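Lmo0181 protein (Listeria monocytogenes serovar 1/2a, PDB 5F7V) binds the cyclic alpha-glucan cycloalternan as the extracellular substrate-binding lipoprotein of an ABC transport system, to which it probably hands the sugar for uptake. Local coordinates at residues D100-P103 / S104-N107; T201-S205 / P206-E210; A311-R314 / I315-W319; D379-P382 / E383-L386. All coordinates share one frame; numbering follows the deposited sequence.

Contact 1 (D100-P103 / S104-N107)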
ATOM      1  N   ASP A 100      -7.414   0.358  29.098  1.00 22.12           N
ATOM      2  CA  ASP A 100      -6.243   1.182  28.874  1.00 23.42           C
ATOM      3  C   ASP A 100      -6.023   1.540  27.408  1.00 21.60           C
ATOM      4  O   ASP A 100      -5.254   2.480  27.176  1.00 22.31           O
ATOM      5  CB  ASP A 100      -4.999   0.446  29.353  1.00 25.74           C
ATOM      6  CG  ASP A 100      -4.778  -0.825  28.574  1.00 26.15           C
ATOM      7  OD1 ASP A 100      -5.701  -1.667  28.691  1.00 29.70           O
ATOM      8  OD2 ASP A 100      -3.752  -0.957  27.874  1.00 28.40           O
ATOM      9  N   PHE A 101      -6.599   0.826  26.420  1.00 19.26           N
ATOM     10  CA  PHE A 101      -6.428   1.151  24.988  1.00 17.28           C
ATOM     11  C   PHE A 101      -6.983   2.544  24.758  1.00 16.24           C
ATOM     12  O   PHE A 101      -8.100   2.861  25.170  1.00 17.00           O
ATOM     13  CB  PHE A 101      -7.125   0.108  24.066  1.00 16.53           C
ATOM     14  CG  PHE A 101      -7.127   0.432  22.592  1.00 15.54           C
ATOM     15  CD1 PHE A 101      -5.987   0.292  21.807  1.00 15.46           C
ATOM     16  CD2 PHE A 101      -8.292   0.844  21.966  1.00 15.17           C
ATOM     17  CE1 PHE A 101      -5.992   0.577  20.457  1.00 15.05           C
ATOM     18  CE2 PHE A 101      -8.319   1.114  20.597  1.00 14.72           C
ATOM     19  CZ  PHE A 101      -7.160   1.013  19.858  1.00 14.42           C
ATOM     20  N   ASP A 102      -6.163   3.374  24.124  1.00 15.13           N
ATOM     21  CA  ASP A 102      -6.480   4.792  23.955  1.00 14.59           C
ATOM     22  C   ASP A 102      -6.288   5.083  22.467  1.00 13.51           C
ATOM     23  O   ASP A 102      -5.194   5.364  21.991  1.00 13.09           O
ATOM     24  CB  ASP A 102      -5.603   5.685  24.846  1.00 15.30           C
ATOM     25  CG  ASP A 102      -5.884   7.166  24.659  1.00 15.51           C
ATOM     26  OD1 ASP A 102      -6.744   7.552  23.834  1.00 14.72           O
ATOM     27  OD2 ASP A 102      -5.250   7.994  25.329  1.00 16.24           O
ATOM     28  N   PRO A 103      -7.368   5.017  21.677  1.00 12.91           N
ATOM     29  CA  PRO A 103      -7.157   5.279  20.248  1.00 12.23           C
ATOM     30  C   PRO A 103      -6.740   6.710  19.867  1.00 12.12           C
ATOM     31  O   PRO A 103      -6.293   6.933  18.746  1.00 11.62           O
ATOM     32  CB  PRO A 103      -8.467   4.817  19.616  1.00 12.22           C
ATOM     33  CG  PRO A 103      -9.455   4.820  20.688  1.00 12.74           C
ATOM     34  CD  PRO A 103      -8.742   4.606  21.992  1.00 13.14           C
ATOM     35  N   SER A 104      -6.828   7.665  20.805  1.00 12.47           N
ATOM     36  CA  SER A 104      -6.359   9.022  20.538  1.00 12.98           C
ATOM     37  C   SER A 104      -4.844   9.127  20.376  1.00 12.90           C
ATOM     38  O   SER A 104      -4.353  10.130  19.886  1.00 13.52           O
ATOM     39  CB  SER A 104      -6.841  10.044  21.575  1.00 13.94           C
ATOM     40  OG  SER A 104      -6.148   9.956  22.806  1.00 14.72           O
ATOM     41  N   THR A 105      -4.118   8.074  20.747  1.00 12.56           N
ATOM     42  CA  THR A 105      -2.687   8.008  20.568  1.00 12.52           C
ATOM     43  C   THR A 105      -2.270   7.395  19.252  1.00 11.66           C
ATOM     44  O   THR A 105      -1.059   7.297  19.001  1.00 11.65           O
ATOM     45  CB  THR A 105      -2.023   7.195  21.705  1.00 13.09           C
ATOM     46  OG1 THR A 105      -2.444   5.826  21.621  1.00 12.53           O
ATOM     47  CG2 THR A 105      -2.318   7.788  23.073  1.00 14.24           C
ATOM     48  N   LEU A 106      -3.249   6.990  18.437  1.00 10.89           N
ATOM     49  CA  LEU A 106      -2.963   6.374  17.148  1.00 10.27           C
ATOM     50  C   LEU A 106      -3.177   7.338  16.004  1.00  9.97           C
ATOM     51  O   LEU A 106      -3.916   8.306  16.116  1.00 10.72           O
ATOM     52  CB  LEU A 106      -3.880   5.172  16.952  1.00 10.02           C
ATOM     53  CG  LEU A 106      -3.839   4.162  18.100  1.00 10.58           C
ATOM     54  CD1 LEU A 106      -4.644   2.953  17.642  1.00 10.44           C
ATOM     55  CD2 LEU A 106      -2.428   3.716  18.394  1.00 10.81           C
ATOM     56  N   ASN A 107      -2.525   7.078  14.877  1.00  9.37           N
ATOM     57  CA  ASN A 107      -2.841   7.833  13.664  1.00  9.13           C
ATOM     58  C   ASN A 107      -4.322   7.702  13.336  1.00  9.01           C
ATOM     59  O   ASN A 107      -4.863   6.609  13.188  1.00  8.27           O
ATOM     60  CB  ASN A 107      -1.997   7.315  12.509  1.00  8.64           C
ATOM     61  CG  ASN A 107      -2.279   8.039  11.216  1.00  8.78           C
ATOM     62  OD1 ASN A 107      -3.342   7.873  10.618  1.00  8.45           O
ATOM     63  ND2 ASN A 107      -1.312   8.839  10.748  1.00  9.20           N
TER
HETATM   64  O   HOH W   1      -7.030   8.429  16.501  1.00 26.46           O
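Asp102 OD1 is gripped twice by Ser104, which lies only two residues further along. The Ser104 hydroxyl donates to it over 2.7 Å from OG to OD1, approaching on the syn side and 28° out of the carboxylate plane. Ser104 N adds a second bond to Asp102 OD1, 3.0 Å long and bent to 141° at the hydrogen, and it comes in over the same face of the carboxylate. Two things set this up: Asp102 holds CG anti to its backbone N, and Ser104 turns OG back between its own N and carbonyl carbon (chi1 75°). Both bonds would be expected to stabilise the charged form of Asp102.

Thr105 grips the backbone oxygen of Asp102 twice. Thr105 OG1 donates to Asp102 O at 2.8 Å, almost in line with the carbonyl bond, while Thr105 N reaches the same atom, Asp102 O, at 3.2 Å from above the carbonyl plane. The methyl CG2 of Thr105 meanwhile lies 3.7 Å from Asp102 OD2. The short 3-10 turn continues with a bond from Leu106 N to Pro103 O, and one water lies within hydrogen-bonding distance of both Pro103 O and Leu106 O.

Beneath this polar turn, Leu106 CD1 rests 3.9 Å from Phe101 CZ, the two side chains crossing at about a right angle. The segment links helix 92-97 to helix 108-112, which Asn107 caps through Ala110 N. Phe101 and Leu106 pack together against Tyr111 of that helix, strand 119-135 and Ser305 of helix 294-306.

Contact 2 (T201-S205 / P206-E210)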
ATOM      1  N   THR A 201     -18.714   7.834 -11.431  1.00  5.78           N
ATOM      2  CA  THR A 201     -17.281   7.851 -11.667  1.00  5.54           C
ATOM      3  C   THR A 201     -16.937   8.925 -12.690  1.00  5.62           C
ATOM      4  O   THR A 201     -17.618   9.131 -13.689  1.00  5.85           O
ATOM      5  CB  THR A 201     -16.748   6.478 -12.100  1.00  5.40           C
ATOM      6  OG1 THR A 201     -15.356   6.572 -12.378  1.00  5.18           O
ATOM      7  CG2 THR A 201     -17.404   5.939 -13.339  1.00  5.55           C
ATOM      8  N   THR A 202     -15.826   9.605 -12.443  1.00  5.67           N
ATOM      9  CA  THR A 202     -15.259  10.543 -13.419  1.00  6.01           C
ATOM     10  C   THR A 202     -13.888  10.033 -13.840  1.00  5.29           C
ATOM     11  O   THR A 202     -13.003  10.836 -14.176  1.00  5.04           O
ATOM     12  CB  THR A 202     -15.218  11.961 -12.850  1.00  6.75           C
ATOM     13  OG1 THR A 202     -14.612  11.874 -11.565  1.00  7.90           O
ATOM     14  CG2 THR A 202     -16.638  12.446 -12.739  1.00  7.37           C
ATOM     15  N   ILE A 203     -13.695   8.714 -13.878  1.00  4.82           N
ATOM     16  CA  ILE A 203     -12.385   8.134 -14.175  1.00  4.54           C
ATOM     17  C   ILE A 203     -11.873   8.501 -15.558  1.00  4.55           C
ATOM     18  O   ILE A 203     -10.654   8.568 -15.779  1.00  4.31           O
ATOM     19  CB  ILE A 203     -12.407   6.594 -13.944  1.00  4.55           C
ATOM     20  CG1 ILE A 203     -10.972   6.056 -13.920  1.00  4.47           C
ATOM     21  CG2 ILE A 203     -13.248   5.856 -14.954  1.00  4.77           C
ATOM     22  CD1 ILE A 203     -10.839   4.634 -13.452  1.00  4.60           C
ATOM     23  N   ASN A 204     -12.779   8.753 -16.490  1.00  4.74           N
ATOM     24  CA  ASN A 204     -12.450   9.120 -17.859  1.00  4.95           C
ATOM     25  C   ASN A 204     -12.447  10.624 -18.133  1.00  5.11           C
ATOM     26  O   ASN A 204     -12.629  10.984 -19.277  1.00  5.80           O
ATOM     27  CB  ASN A 204     -13.325   8.347 -18.837  1.00  5.31           C
ATOM     28  CG  ASN A 204     -14.772   8.719 -18.719  1.00  5.68           C
ATOM     29  OD1 ASN A 204     -15.231   9.098 -17.636  1.00  5.86           O
ATOM     30  ND2 ASN A 204     -15.498   8.609 -19.817  1.00  6.14           N
ATOM     31  N   SER A 205     -12.240  11.447 -17.119  1.00  4.90           N
ATOM     32  CA  SER A 205     -12.068  12.891 -17.383  1.00  4.91           C
ATOM     33  C   SER A 205     -10.858  13.195 -18.254  1.00  4.82           C
ATOM     34  O   SER A 205      -9.918  12.416 -18.303  1.00  4.52           O
ATOM     35  CB  SER A 205     -11.949  13.605 -16.046  1.00  4.78           C
ATOM     36  OG  SER A 205     -10.695  13.243 -15.456  1.00  4.52           O
ATOM     37  N   PRO A 206     -10.826  14.356 -18.926  1.00  4.94           N
ATOM     38  CA  PRO A 206      -9.679  14.705 -19.735  1.00  4.97           C
ATOM     39  C   PRO A 206      -8.388  14.834 -18.954  1.00  4.69           C
ATOM     40  O   PRO A 206      -7.329  14.416 -19.442  1.00  4.63           O
ATOM     41  CB  PRO A 206     -10.059  16.032 -20.414  1.00  5.28           C
ATOM     42  CG  PRO A 206     -11.382  16.381 -19.923  1.00  5.53           C
ATOM     43  CD  PRO A 206     -11.939  15.314 -19.032  1.00  5.26           C
ATOM     44  N   GLU A 207      -8.468  15.332 -17.712  1.00  4.51           N
ATOM     45  CA  GLU A 207      -7.251  15.422 -16.919  1.00  4.34           C
ATOM     46  C   GLU A 207      -6.764  14.019 -16.603  1.00  4.11           C
ATOM     47  O   GLU A 207      -5.548  13.819 -16.475  1.00  3.97           O
ATOM     48  CB  GLU A 207      -7.471  16.271 -15.651  1.00  4.46           C
ATOM     49  CG  GLU A 207      -8.443  15.791 -14.596  1.00  4.61           C
ATOM     50  CD  GLU A 207      -9.880  16.165 -14.850  1.00  5.03           C
ATOM     51  OE1 GLU A 207     -10.320  16.505 -15.965  1.00  5.50           O
ATOM     52  OE2 GLU A 207     -10.604  16.095 -13.838  1.00  5.55           O
ATOM     53  N   ASN A 208      -7.671  13.059 -16.476  1.00  4.12           N
ATOM     54  CA  ASN A 208      -7.272  11.675 -16.194  1.00  3.97           C
ATOM     55  C   ASN A 208      -6.689  11.020 -17.425  1.00  4.01           C
ATOM     56  O   ASN A 208      -5.746  10.239 -17.314  1.00  3.89           O
ATOM     57  CB  ASN A 208      -8.454  10.850 -15.685  1.00  4.01           C
ATOM     58  CG  ASN A 208      -8.768  11.153 -14.233  1.00  3.94           C
ATOM     59  OD1 ASN A 208      -8.234  12.104 -13.632  1.00  3.91           O
ATOM     60  ND2 ASN A 208      -9.578  10.277 -13.625  1.00  3.96           N
ATOM     61  N   VAL A 209      -7.191  11.319 -18.621  1.00  4.20           N
ATOM     62  CA  VAL A 209      -6.548  10.827 -19.836  1.00  4.27           C
ATOM     63  C   VAL A 209      -5.138  11.350 -19.864  1.00  4.19           C
ATOM     64  O   VAL A 209      -4.214  10.598 -20.181  1.00  4.13           O
ATOM     65  CB  VAL A 209      -7.318  11.258 -21.101  1.00  4.62           C
ATOM     66  CG1 VAL A 209      -6.560  10.851 -22.361  1.00  4.76           C
ATOM     67  CG2 VAL A 209      -8.731  10.696 -21.115  1.00  4.87           C
ATOM     68  N   GLU A 210      -4.907  12.615 -19.553  1.00  4.31           N
ATOM     69  CA  GLU A 210      -3.536  13.143 -19.558  1.00  4.42           C
ATOM     70  C   GLU A 210      -2.668  12.445 -18.530  1.00  4.04           C
ATOM     71  O   GLU A 210      -1.503  12.121 -18.768  1.00  4.07           O
ATOM     72  CB  GLU A 210      -3.610  14.644 -19.296  1.00  4.87           C
ATOM     73  CG  GLU A 210      -2.261  15.337 -19.478  1.00  5.27           C
ATOM     74  CD  GLU A 210      -2.285  16.840 -19.316  1.00  5.91           C
ATOM     75  OE1 GLU A 210      -3.203  17.373 -18.654  1.00  6.63           O
ATOM     76  OE2 GLU A 210      -1.396  17.481 -19.948  1.00  6.67           O
TER
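Asn208 and Ser205 carry most of the hydrogen bonding. The side-chain amide of Asn208 turns back to the preceding turn, where ND2 donates to Ile203 O at 3.0 Å (156° at the hydrogen). Ile203 O lies nearly in the plane of the amide, but the donor sits well above the carbonyl plane. The same ND2 also bonds Ser192 O, so the amide joins two parts of one loop. Ser205 OG accepts from Asn208 N at 3.2 Å; chi1 of 70° places the hydroxyl between the serine's N and carbonyl carbon, facing the first turn of the helix.

Ser205 is thus the N-cap of helix 206-220, directly after a type I beta turn from Thr202 to Ser205, and Thr201 OG1 forms an ST turn with Ile203 N. Among the backbone bonds, Val209 N donates to Ser205 O at 3.0 Å, whereas the bond from Asn208 N to this oxygen is weak.

The other contacts are not hydrogen bonds: Glu207, bent at chi2, brings its carboxylate against Ser205, with Glu207 CD 3.1 Å from Ser205 OG. Val209 CG2 touches Ser205 O at 3.5 Å, and Asn208 leans on Phe182 and Ala186 of helix 179-187.

Contact 3 (A311-R314 / I315-W319)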
ATOM      1  N   ALA A 311       5.455  -2.071  18.701  1.00  8.18           N
ATOM      2  CA  ALA A 311       5.767  -0.856  17.944  1.00  8.02           C
ATOM      3  C   ALA A 311       7.276  -0.720  17.834  1.00  8.64           C
ATOM      4  O   ALA A 311       7.757  -0.377  16.775  1.00  8.46           O
ATOM      5  CB  ALA A 311       5.137   0.382  18.563  1.00  8.24           C
ATOM      6  N   LYS A 312       7.995  -1.017  18.910  1.00  9.47           N
ATOM      7  CA  LYS A 312       9.458  -0.916  18.854  1.00 10.25           C
ATOM      8  C   LYS A 312      10.064  -1.939  17.901  1.00  9.90           C
ATOM      9  O   LYS A 312      11.040  -1.606  17.209  1.00 10.04           O
ATOM     10  CB  LYS A 312      10.042  -1.130  20.239  1.00 11.66           C
ATOM     11  CG  LYS A 312       9.765   0.052  21.141  1.00 12.41           C
ATOM     12  CD  LYS A 312       9.986  -0.314  22.592  1.00 13.98           C
ATOM     13  CE  LYS A 312      10.029   0.917  23.475  1.00 15.25           C
ATOM     14  NZ  LYS A 312      10.042   0.534  24.910  1.00 16.78           N
ATOM     15  N   ILE A 313       9.514  -3.151  17.849  1.00  9.46           N
ATOM     16  CA  ILE A 313       9.957  -4.157  16.892  1.00  9.38           C
ATOM     17  C   ILE A 313       9.718  -3.684  15.460  1.00  8.66           C
ATOM     18  O   ILE A 313      10.585  -3.831  14.610  1.00  8.93           O
ATOM     19  CB  ILE A 313       9.270  -5.506  17.149  1.00  9.35           C
ATOM     20  CG1 ILE A 313       9.722  -6.140  18.474  1.00 10.35           C
ATOM     21  CG2 ILE A 313       9.503  -6.486  16.008  1.00  9.38           C
ATOM     22  CD1 ILE A 313       8.754  -7.207  18.951  1.00 10.30           C
ATOM     23  N   ARG A 314       8.531  -3.135  15.237  1.00  7.79           N
ATOM     24  CA  ARG A 314       8.156  -2.662  13.927  1.00  7.31           C
ATOM     25  C   ARG A 314       9.134  -1.593  13.445  1.00  7.78           C
ATOM     26  O   ARG A 314       9.568  -1.626  12.308  1.00  7.93           O
ATOM     27  CB  ARG A 314       6.727  -2.132  14.005  1.00  6.62           C
ATOM     28  CG  ARG A 314       6.241  -1.730  12.643  1.00  6.21           C
ATOM     29  CD  ARG A 314       4.763  -1.466  12.608  1.00  5.69           C
ATOM     30  NE  ARG A 314       3.937  -2.645  12.785  1.00  5.43           N
ATOM     31  CZ  ARG A 314       3.560  -3.470  11.816  1.00  5.32           C
ATOM     32  NH1 ARG A 314       2.744  -4.452  12.145  1.00  5.18           N
ATOM     33  NH2 ARG A 314       3.947  -3.296  10.558  1.00  5.48           N
ATOM     34  N   ILE A 315       9.374  -0.605  14.297  1.00  8.24           N
ATOM     35  CA  ILE A 315      10.305   0.467  14.017  1.00  8.92           C
ATOM     36  C   ILE A 315      11.700  -0.072  13.725  1.00  9.98           C
ATOM     37  O   ILE A 315      12.337   0.310  12.733  1.00 10.28           O
ATOM     38  CB  ILE A 315      10.288   1.512  15.156  1.00  9.26           C
ATOM     39  CG1 ILE A 315       8.981   2.307  15.231  1.00  8.71           C
ATOM     40  CG2 ILE A 315      11.515   2.425  15.082  1.00 10.04           C
ATOM     41  CD1 ILE A 315       8.758   3.349  14.150  1.00  8.53           C
ATOM     42  N   ASP A 316      12.163  -0.958  14.588  1.00 11.03           N
ATOM     43  CA  ASP A 316      13.503  -1.511  14.382  1.00 12.66           C
ATOM     44  C   ASP A 316      13.692  -2.221  13.050  1.00 12.36           C
ATOM     45  O   ASP A 316      14.794  -2.213  12.495  1.00 13.47           O
ATOM     46  CB  ASP A 316      13.858  -2.498  15.503  1.00 14.22           C
ATOM     47  CG  ASP A 316      15.317  -2.851  15.480  1.00 16.48           C
ATOM     48  OD1 ASP A 316      16.163  -1.933  15.516  1.00 17.90           O
ATOM     49  OD2 ASP A 316      15.601  -4.062  15.389  1.00 19.02           O
ATOM     50  N   ASN A 317      12.619  -2.811  12.547  1.00 11.24           N
ATOM     51  CA  ASN A 317      12.647  -3.547  11.290  1.00 11.33           C
ATOM     52  C   ASN A 317      12.192  -2.765  10.059  1.00 10.39           C
ATOM     53  O   ASN A 317      12.081  -3.366   8.984  1.00 10.56           O
ATOM     54  CB  ASN A 317      11.844  -4.843  11.482  1.00 11.44           C
ATOM     55  CG  ASN A 317      12.592  -5.818  12.365  1.00 12.83           C
ATOM     56  OD1 ASN A 317      13.575  -6.444  11.933  1.00 14.85           O
ATOM     57  ND2 ASN A 317      12.233  -5.870  13.634  1.00 12.83           N
ATOM     58  N   ASN A 318      11.937  -1.463  10.202  1.00  9.64           N
ATOM     59  CA  ASN A 318      11.457  -0.607   9.115  1.00  9.11           C
ATOM     60  C   ASN A 318      10.167  -1.123   8.509  1.00  8.30           C
ATOM     61  O   ASN A 318       9.919  -0.876   7.328  1.00  8.24           O
ATOM     62  CB  ASN A 318      12.501  -0.463   8.012  1.00  9.76           C
ATOM     63  CG  ASN A 318      13.778   0.177   8.496  1.00 10.49           C
ATOM     64  OD1 ASN A 318      13.767   1.309   8.975  1.00 10.38           O
ATOM     65  ND2 ASN A 318      14.890  -0.530   8.345  1.00 11.46           N
ATOM     66  N   TRP A 319       9.353  -1.833   9.289  1.00  7.74           N
ATOM     67  CA  TRP A 319       8.193  -2.551   8.748  1.00  7.33           C
ATOM     68  C   TRP A 319       6.983  -1.641   8.709  1.00  6.61           C
ATOM     69  O   TRP A 319       6.126  -1.666   9.571  1.00  6.18           O
ATOM     70  CB  TRP A 319       7.980  -3.844   9.520  1.00  7.51           C
ATOM     71  CG  TRP A 319       6.803  -4.627   9.037  1.00  7.47           C
ATOM     72  CD1 TRP A 319       6.192  -4.557   7.815  1.00  7.68           C
ATOM     73  CD2 TRP A 319       6.074  -5.584   9.805  1.00  7.36           C
ATOM     74  NE1 TRP A 319       5.145  -5.434   7.792  1.00  7.50           N
ATOM     75  CE2 TRP A 319       5.035  -6.072   8.999  1.00  7.30           C
ATOM     76  CE3 TRP A 319       6.201  -6.080  11.108  1.00  7.60           C
ATOM     77  CZ2 TRP A 319       4.116  -7.016   9.475  1.00  7.21           C
ATOM     78  CZ3 TRP A 319       5.292  -7.031  11.549  1.00  7.64           C
ATOM     79  CH2 TRP A 319       4.267  -7.487  10.737  1.00  7.31           C
TER
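Arg314 leaves the helix with CG anti to its backbone N (chi1 -175°) and then bends at chi3 (-69°), while Trp319 likewise holds CG anti to its N; together these swing the guanidinium over the indole. Arg314 NH2 stands 3.2 Å above the Trp319 ring system, over its centre. The cation-pi contact is measured from Arg314 CZ to the centroid of the Trp319 six-membered ring, 3.8 Å and close to the ring normal, although the two planes are inclined by 33°. The same Arg314 NH2 donates to Trp319 O at 2.9 Å, an acceptor lying at the edge of the guanidinium, so one nitrogen serves both the ring and the carbonyl of a single residue. NH1 forms a salt bridge with Glu125 of strand 119-135.

The chain can fold back in this way because helix 308-316 ends in a Schellman motif. Asn318 is its C-prime residue with positive phi, Trp319 N bonds Arg314 O at 3.0 Å, and Asn318 N bonds Ile315 O at 3.1 Å. Asn318 OD1 in turn is held by Arg342.

Asn317 adds a clamp one residue earlier. Its ND2 donates to Ile313 O at 2.8 Å, and its backbone N reaches that oxygen from the opposite face of the carbonyl plane. Trp319 packs on Ala28 and Met32 of helix 27-39.

Contact 4 (D379-P382 / E383-L386)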
ATOM      1  N   ASP A 379      -1.960  -2.757 -27.324  1.00  6.81           N
ATOM      2  CA  ASP A 379      -3.247  -3.281 -27.768  1.00  7.31           C
ATOM      3  C   ASP A 379      -4.345  -2.284 -27.572  1.00  6.72           C
ATOM      4  O   ASP A 379      -5.458  -2.524 -28.041  1.00  7.16           O
ATOM      5  CB  ASP A 379      -3.615  -4.563 -27.008  1.00  8.06           C
ATOM      6  CG  ASP A 379      -2.630  -5.676 -27.255  1.00  9.24           C
ATOM      7  OD1 ASP A 379      -2.491  -6.093 -28.390  1.00 10.66           O
ATOM      8  OD2 ASP A 379      -1.935  -6.113 -26.291  1.00 11.08           O
ATOM      9  N   SER A 380      -4.097  -1.169 -26.909  1.00  5.94           N
ATOM     10  CA  SER A 380      -5.142  -0.204 -26.644  1.00  5.54           C
ATOM     11  C   SER A 380      -4.515   1.175 -26.466  1.00  5.15           C
ATOM     12  O   SER A 380      -3.305   1.345 -26.690  1.00  5.25           O
ATOM     13  CB  SER A 380      -5.913  -0.663 -25.414  1.00  5.42           C
ATOM     14  OG  SER A 380      -7.042   0.151 -25.172  1.00  5.34           O
ATOM     15  N   THR A 381      -5.329   2.138 -26.049  1.00  4.80           N
ATOM     16  CA  THR A 381      -4.900   3.509 -25.823  1.00  4.70           C
ATOM     17  C   THR A 381      -5.439   4.029 -24.497  1.00  4.42           C
ATOM     18  O   THR A 381      -6.405   3.473 -23.987  1.00  4.26           O
ATOM     19  CB  THR A 381      -5.330   4.482 -26.910  1.00  4.89           C
ATOM     20  OG1 THR A 381      -6.749   4.640 -26.769  1.00  4.76           O
ATOM     21  CG2 THR A 381      -4.979   4.034 -28.288  1.00  5.20           C
ATOM     22  N   PRO A 382      -4.816   5.092 -23.930  1.00  4.34           N
ATOM     23  CA  PRO A 382      -5.320   5.605 -22.656  1.00  4.25           C
ATOM     24  C   PRO A 382      -6.784   5.974 -22.695  1.00  4.37           C
ATOM     25  O   PRO A 382      -7.513   5.600 -21.760  1.00  4.04           O
ATOM     26  CB  PRO A 382      -4.375   6.789 -22.359  1.00  4.27           C
ATOM     27  CG  PRO A 382      -3.090   6.426 -23.030  1.00  4.38           C
ATOM     28  CD  PRO A 382      -3.542   5.745 -24.298  1.00  4.50           C
ATOM     29  N   GLU A 383      -7.247   6.633 -23.767  1.00  4.81           N
ATOM     30  CA  GLU A 383      -8.652   7.029 -23.795  1.00  5.55           C
ATOM     31  C   GLU A 383      -9.543   5.787 -23.819  1.00  4.93           C
ATOM     32  O   GLU A 383     -10.566   5.758 -23.172  1.00  4.77           O
ATOM     33  CB  GLU A 383      -8.960   7.940 -24.985  1.00  6.89           C
ATOM     34  CG  GLU A 383     -10.434   8.182 -25.228  1.00  8.60           C
ATOM     35  CD  GLU A 383     -11.244   8.687 -24.081  1.00 10.57           C
ATOM     36  OE1 GLU A 383     -12.447   8.346 -23.980  1.00 12.99           O
ATOM     37  OE2 GLU A 383     -10.632   9.446 -23.297  1.00 13.27           O
ATOM     38  N   LYS A 384      -9.195   4.764 -24.597  1.00  4.48           N
ATOM     39  CA  LYS A 384     -10.062   3.583 -24.652  1.00  4.34           C
ATOM     40  C   LYS A 384     -10.059   2.861 -23.313  1.00  4.10           C
ATOM     41  O   LYS A 384     -11.106   2.395 -22.840  1.00  4.15           O
ATOM     42  CB  LYS A 384      -9.638   2.628 -25.761  1.00  4.47           C
ATOM     43  CG  LYS A 384      -9.988   3.177 -27.142  1.00  4.70           C
ATOM     44  CD  LYS A 384      -9.682   2.156 -28.237  1.00  4.90           C
ATOM     45  CE  LYS A 384      -8.202   1.863 -28.366  1.00  4.85           C
ATOM     46  NZ  LYS A 384      -7.940   1.075 -29.594  1.00  5.12           N
ATOM     47  N   ALA A 385      -8.920   2.765 -22.663  1.00  3.95           N
ATOM     48  CA  ALA A 385      -8.845   2.125 -21.380  1.00  3.83           C
ATOM     49  C   ALA A 385      -9.736   2.804 -20.344  1.00  3.77           C
ATOM     50  O   ALA A 385     -10.392   2.117 -19.568  1.00  3.78           O
ATOM     51  CB  ALA A 385      -7.409   2.088 -20.873  1.00  3.72           C
ATOM     52  N   LEU A 386      -9.723   4.130 -20.336  1.00  3.76           N
ATOM     53  CA  LEU A 386     -10.530   4.884 -19.383  1.00  3.75           C
ATOM     54  C   LEU A 386     -12.002   4.834 -19.727  1.00  3.95           C
ATOM     55  O   LEU A 386     -12.825   4.785 -18.791  1.00  3.95           O
ATOM     56  CB  LEU A 386      -9.978   6.294 -19.248  1.00  3.75           C
ATOM     57  CG  LEU A 386      -8.615   6.331 -18.578  1.00  3.63           C
ATOM     58  CD1 LEU A 386      -8.039   7.711 -18.706  1.00  3.71           C
ATOM     59  CD2 LEU A 386      -8.649   5.901 -17.115  1.00  3.54           C
TER
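Pro382 opens helix 382-397, and Thr381, just before it, is the N-cap. Lys384 N donates to Thr381 OG1 at 3.3 Å, long but nearly straight, with 166° at the hydrogen. The cap depends on the threonine torsion: at chi1 71° the hydroxyl lies between the backbone N and the carbonyl carbon and faces the first turn, while the methyl CG2 stands anti to the carbonyl carbon.

Lys384 lays its own chain across the side chain that caps its N. Its aliphatic chain bends at chi3 (-66°) and passes obliquely across Thr381, bringing CE to 3.5 Å from Thr381 OG1 and close to the methyl as well. On its way it also passes Ser380, whose OG touches Lys384 CB at 3.6 Å. The methylenes thus lie over the capping hydroxyl.

Pro382 joins in through its backbone and its ring. Having no N-H to donate, it suits the first turn of a helix, and its carbonyl oxygen accepts from Leu386 N at 3.0 Å. One residue earlier, Thr381 O accepts a hydrogen bond from Ala385 N at 2.9 Å. The proline ring itself rests on Thr213 and Thr216 of helix 206-220 and on Val375 of helix 361-376. Ala385 meets Val375 too, and Leu386 reaches Phe372, so the start of this helix packs against two others. Leu386 also folds back over the carbonyl that its own N binds, with CG 3.4 Å from Pro382 O.

Overall arrangement
Contacts 2 and 4 form one neighbourhood, their centres 12 Å apart: two N-capped helix starts pack together, with Val209 CG2 3.2 Å from Glu383 OE2 and Val209 CA 3.6 Å from Leu386 CD1. Contacts 1 and 3 lie across the chain's centre from contact 4, at about 45 and 42 Å between centres. They are about 18 Å from each other, centre to centre, with nearest atoms about 8 Å apart, and both pack on strand 119-135. Contact 3 comes near the glycan: the Trp319 side chain is about 6 Å from a bound glucose unit, whereas the Ile203 side chain of contact 2 is about 13 Å from one.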